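Local coordinates for methyltransferase small domain-containing protein (Thermoplasma acidophilum, PDB 1NE2), which is of unknown function but probably transfers methyl groups from S-adenosylmethionine to a substrate not yet identified, at residues 146-151 against 187-192; 114-119 against 142-147. One frame throughout, in Å; residues are numbered along the deposited sequence.

Interaction 1: 146-151 against 187-192; sequences GNAKAR and RIEAVI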
# COMPACT_ATOMS: atom_id res chain seq x y z
N GLY B 146 -6.32 -21.83 1.55
CA GLY B 146 -7.73 -22.20 1.48
C GLY B 146 -7.96 -23.68 1.30
O GLY B 146 -7.05 -24.49 1.45
N ASN B 147 -9.21 -24.02 0.98
CA ASN B 147 -9.63 -25.40 0.77
C ASN B 147 -8.77 -26.09 -0.28
O ASN B 147 -8.50 -25.54 -1.35
CB ASN B 147 -11.10 -25.40 0.34
CG ASN B 147 -11.69 -26.79 0.21
OD1 ASN B 147 -12.86 -26.95 -0.14
ND2 ASN B 147 -10.88 -27.81 0.49
N ALA B 148 -8.34 -27.31 0.02
CA ALA B 148 -7.50 -28.08 -0.89
C ALA B 148 -8.27 -28.59 -2.10
O ALA B 148 -7.67 -29.11 -3.05
CB ALA B 148 -6.87 -29.25 -0.15
N LYS B 149 -9.59 -28.46 -2.08
CA LYS B 149 -10.40 -28.91 -3.20
C LYS B 149 -10.19 -28.05 -4.44
O LYS B 149 -10.48 -28.47 -5.56
CB LYS B 149 -11.89 -28.92 -2.84
CG LYS B 149 -12.28 -29.94 -1.78
CD LYS B 149 -13.79 -30.17 -1.76
CE LYS B 149 -14.55 -28.88 -1.53
NZ LYS B 149 -16.03 -29.08 -1.58
N ALA B 150 -9.69 -26.83 -4.25
CA ALA B 150 -9.44 -25.93 -5.37
C ALA B 150 -7.98 -26.02 -5.81
O ALA B 150 -7.54 -25.29 -6.70
CB ALA B 150 -9.77 -24.50 -4.96
N ARG B 151 -7.25 -26.95 -5.19
CA ARG B 151 -5.83 -27.16 -5.46
C ARG B 151 -5.45 -27.27 -6.94
O ARG B 151 -4.58 -26.55 -7.43
CB ARG B 151 -5.36 -28.41 -4.72
CG ARG B 151 -3.87 -28.49 -4.52
CD ARG B 151 -3.51 -29.67 -3.63
NE ARG B 151 -2.12 -29.61 -3.19
CZ ARG B 151 -1.54 -30.50 -2.40
NH1 ARG B 151 -2.23 -31.55 -1.96
NH2 ARG B 151 -0.27 -30.35 -2.03
N ARG B 187 -9.46 -34.08 10.47
CA ARG B 187 -8.88 -32.88 9.90
C ARG B 187 -8.81 -32.89 8.39
O ARG B 187 -8.14 -33.74 7.80
CB ARG B 187 -7.48 -32.67 10.49
CG ARG B 187 -7.49 -32.30 11.97
CD ARG B 187 -6.21 -32.70 12.67
NE ARG B 187 -5.04 -31.96 12.21
CZ ARG B 187 -4.85 -30.66 12.40
NH1 ARG B 187 -5.76 -29.94 13.04
NH2 ARG B 187 -3.73 -30.09 11.97
N ILE B 188 -9.50 -31.94 7.76
CA ILE B 188 -9.51 -31.84 6.31
C ILE B 188 -8.21 -31.22 5.81
O ILE B 188 -7.39 -30.75 6.59
CB ILE B 188 -10.69 -30.98 5.81
CG1 ILE B 188 -10.76 -29.66 6.58
CG2 ILE B 188 -11.99 -31.77 5.92
CD1 ILE B 188 -11.89 -28.75 6.15
N GLU B 189 -8.05 -31.21 4.49
CA GLU B 189 -6.84 -30.67 3.89
C GLU B 189 -7.00 -29.27 3.32
O GLU B 189 -7.97 -28.97 2.62
CB GLU B 189 -6.36 -31.63 2.80
CG GLU B 189 -4.95 -31.39 2.30
CD GLU B 189 -4.52 -32.43 1.28
OE1 GLU B 189 -4.60 -33.64 1.59
OE2 GLU B 189 -4.10 -32.04 0.17
N ALA B 190 -6.06 -28.40 3.65
CA ALA B 190 -6.06 -27.04 3.13
C ALA B 190 -4.78 -26.94 2.33
O ALA B 190 -3.91 -27.82 2.41
CB ALA B 190 -6.07 -26.02 4.27
N VAL B 191 -4.64 -25.88 1.55
CA VAL B 191 -3.44 -25.71 0.74
C VAL B 191 -2.94 -24.27 0.77
O VAL B 191 -3.73 -23.32 0.72
CB VAL B 191 -3.68 -26.14 -0.73
CG1 VAL B 191 -4.72 -25.24 -1.38
CG2 VAL B 191 -2.37 -26.09 -1.50
N ILE B 192 -1.63 -24.13 0.87
CA ILE B 192 -0.97 -22.84 0.87
C ILE B 192 -0.20 -22.69 -0.43
O ILE B 192 0.60 -23.56 -0.79
CB ILE B 192 0.05 -22.71 2.04
CG1 ILE B 192 -0.69 -22.61 3.37
CG2 ILE B 192 0.94 -21.48 1.82
CD1 ILE B 192 0.24 -22.61 4.58

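Interaction 2: 114-119 against 142-147; sequences WIMNPP and IYSIGN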
# COMPACT_ATOMS: atom_id res chain seq x y z
N TRP B 114 0.41 -9.75 -2.29
CA TRP B 114 -1.04 -9.95 -2.24
C TRP B 114 -1.32 -11.21 -1.43
O TRP B 114 -0.76 -12.28 -1.71
CB TRP B 114 -1.60 -10.11 -3.66
CG TRP B 114 -3.06 -10.53 -3.77
CD1 TRP B 114 -3.59 -11.77 -3.50
CD2 TRP B 114 -4.14 -9.73 -4.25
NE1 TRP B 114 -4.93 -11.78 -3.80
CE2 TRP B 114 -5.30 -10.55 -4.26
CE3 TRP B 114 -4.25 -8.40 -4.68
CZ2 TRP B 114 -6.55 -10.08 -4.69
CZ3 TRP B 114 -5.50 -7.93 -5.11
CH2 TRP B 114 -6.62 -8.78 -5.11
N ILE B 115 -2.19 -11.08 -0.43
CA ILE B 115 -2.58 -12.21 0.40
C ILE B 115 -4.08 -12.42 0.35
O ILE B 115 -4.85 -11.46 0.38
CB ILE B 115 -2.21 -11.99 1.88
CG1 ILE B 115 -0.70 -11.77 2.03
CG2 ILE B 115 -2.65 -13.20 2.70
CD1 ILE B 115 -0.28 -11.27 3.42
N MSE B 116 -4.51 -13.67 0.26
CA MSE B 116 -5.93 -13.99 0.23
C MSE B 116 -6.20 -15.33 0.90
O MSE B 116 -5.32 -16.17 1.04
CB MSE B 116 -6.43 -14.02 -1.22
CG MSE B 116 -5.82 -15.13 -2.06
SE MSE B 116 -6.33 -14.98 -3.92
CE MSE B 116 -8.15 -15.60 -3.83
N ASN B 117 -7.45 -15.51 1.34
CA ASN B 117 -7.87 -16.73 2.01
C ASN B 117 -9.20 -17.16 1.39
O ASN B 117 -10.27 -16.94 1.97
CB ASN B 117 -8.02 -16.48 3.51
CG ASN B 117 -8.57 -17.68 4.26
OD1 ASN B 117 -8.10 -18.80 4.09
ND2 ASN B 117 -9.57 -17.44 5.10
N PRO B 118 -9.14 -17.76 0.18
CA PRO B 118 -10.24 -18.27 -0.66
C PRO B 118 -11.17 -19.29 -0.03
O PRO B 118 -10.74 -20.36 0.40
CB PRO B 118 -9.50 -18.87 -1.86
CG PRO B 118 -8.25 -18.09 -1.92
CD PRO B 118 -7.85 -17.99 -0.48
N PRO B 119 -12.47 -18.97 0.04
CA PRO B 119 -13.46 -19.88 0.62
C PRO B 119 -13.90 -20.96 -0.38
O PRO B 119 -14.24 -22.07 0.01
CB PRO B 119 -14.61 -18.96 1.01
CG PRO B 119 -13.96 -17.60 1.14
CD PRO B 119 -13.02 -17.61 -0.03
N ILE B 142 2.27 -13.34 -4.73
CA ILE B 142 0.90 -13.72 -4.43
C ILE B 142 0.80 -14.97 -3.57
O ILE B 142 1.39 -16.01 -3.88
CB ILE B 142 0.15 -13.92 -5.78
CG1 ILE B 142 0.11 -12.58 -6.53
CG2 ILE B 142 -1.25 -14.47 -5.54
CD1 ILE B 142 -0.14 -12.68 -8.03
N TYR B 143 0.04 -14.87 -2.48
CA TYR B 143 -0.14 -15.98 -1.54
C TYR B 143 -1.61 -16.26 -1.29
O TYR B 143 -2.42 -15.34 -1.22
CB TYR B 143 0.52 -15.64 -0.20
CG TYR B 143 2.03 -15.52 -0.27
CD1 TYR B 143 2.84 -16.63 -0.05
CD2 TYR B 143 2.64 -14.29 -0.53
CE1 TYR B 143 4.23 -16.53 -0.08
CE2 TYR B 143 4.03 -14.17 -0.57
CZ TYR B 143 4.82 -15.29 -0.34
OH TYR B 143 6.19 -15.18 -0.33
N SER B 144 -1.94 -17.54 -1.13
CA SER B 144 -3.32 -17.94 -0.88
C SER B 144 -3.36 -19.14 0.05
O SER B 144 -2.51 -20.04 -0.04
CB SER B 144 -4.02 -18.33 -2.19
OG SER B 144 -5.34 -18.81 -1.96
N ILE B 145 -4.33 -19.16 0.95
CA ILE B 145 -4.50 -20.28 1.86
C ILE B 145 -5.98 -20.58 1.82
O ILE B 145 -6.81 -19.68 1.98
CB ILE B 145 -4.02 -19.98 3.31
CG1 ILE B 145 -4.19 -21.24 4.17
CG2 ILE B 145 -4.81 -18.82 3.91
CD1 ILE B 145 -3.46 -21.20 5.50
N GLY B 146 -6.32 -21.83 1.55
CA GLY B 146 -7.73 -22.20 1.48
C GLY B 146 -7.96 -23.68 1.30
O GLY B 146 -7.05 -24.49 1.45
N ASN B 147 -9.21 -24.02 0.98
CA ASN B 147 -9.63 -25.40 0.77
C ASN B 147 -8.77 -26.09 -0.28
O ASN B 147 -8.50 -25.54 -1.35
CB ASN B 147 -11.10 -25.40 0.34
CG ASN B 147 -11.69 -26.79 0.21
OD1 ASN B 147 -12.86 -26.95 -0.14
ND2 ASN B 147 -10.88 -27.81 0.49
O HOH W 1 -11.62 -22.20 2.05

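Interaction 1: 146-151 against 187-192
Arg151 and Glu189 meet because each turns CG anti to its backbone N (chi1 -160° and -166°), and the arginine then runs extended as far as NE. NH1 of Arg151 forms a salt bridge with OE2 of Glu189 at 2.9 Å. The side chains cross at about a right angle, guanidinium and carboxylate planes 88° apart, and one N-O pair carries the bridge. Arginine suits the place because its long arm can serve two acids: NE pairs with Glu167 on strand 162-173. Val191 CG2 packs 3.9 Å from Arg151 NE, where a branched apolar residue fits beside the arm. The backbones of strands 142-147 and 187-197 pair antiparallel, as in class I methyltransferases, where a single reversed strand, here 187-197, is inserted between 142-147 and the edge strand 162-173. Gly146 and Val191 exchange both backbone bonds, Gly146 N to Val191 O at 3.1 Å and Val191 N to Gly146 O at 2.8 Å. As the chain leaves the strand for a 3-10 turn, Ala148 N still reaches Glu189 O at 3.1 Å. A small residue suits Ala148, whose CB lies tightly against Glu189 O at 3.0 Å and loosely against Val191 CB at 4.5 Å.

Interaction 2: 114-119 against 142-147
Trp114-Met116 and Ile142-Asn147 run parallel, their axes 4.8 Å apart and 9° from alignment, joined by bonds from Tyr143 N to Trp114 O, Met116 N to Tyr143 O and Ile145 N to Met116 O. On the face covered by helix 126-138, Trp114 CD1 lies 4.1 Å from Ile142 CG2. Further along, Met116, a selenomethionine, places CG between its backbone N and carbonyl carbon (chi1 66°), 3.7 Å from Ser144 CB. Ile115 and Tyr143 project to the other face, onto Phe40 of helix 34-46, and the Tyr143 hydroxyl is hydrogen-bonded to Asp47. Strand, helix 126-138 and strand form a beta-alpha-beta unit, and Asn117-Pro118-Pro119 after the first strand resembles the Asn-Pro-Pro motif of many amino-group methyltransferases. The amide end of Asn117 crosses Ile145, near its carbonyl O and CG2. An alanine here would remove that amide and would probably leave Ile145 O without its polar neighbour and CG2 less covered. Pro118 brings CG within 3.0 Å of Ser144 OG, a tight fit for the small serine. Glycine suits position 146, where a CB would clash with Pro118 O. A water donates to Pro118 O at 2.6 Å and accepts from Asn147 N at 3.2 Å.

Strand 142-147 is common to both contacts, which share Gly146 and Asn147 and have centres about 10 Å apart. Along the chain, 114-119 comes first, helix 126-138 leads to 142-147, and 146-151 continues from that strand before 187-192 returns. Interaction 2 thus joins the strand to its parallel neighbour deep in the molecule, its centre about 4 Å from that of the chain, whereas interaction 1 joins it to the antiparallel one farther out. The two meet where Ile192 CG1 packs 3.8 Å from Ile145 CD1. Together they mark where the sheet passes from its parallel, Rossmann-like part to the reversed strand 187-197, inserted before the edge strand 162-173, as expected of a class I methyltransferase.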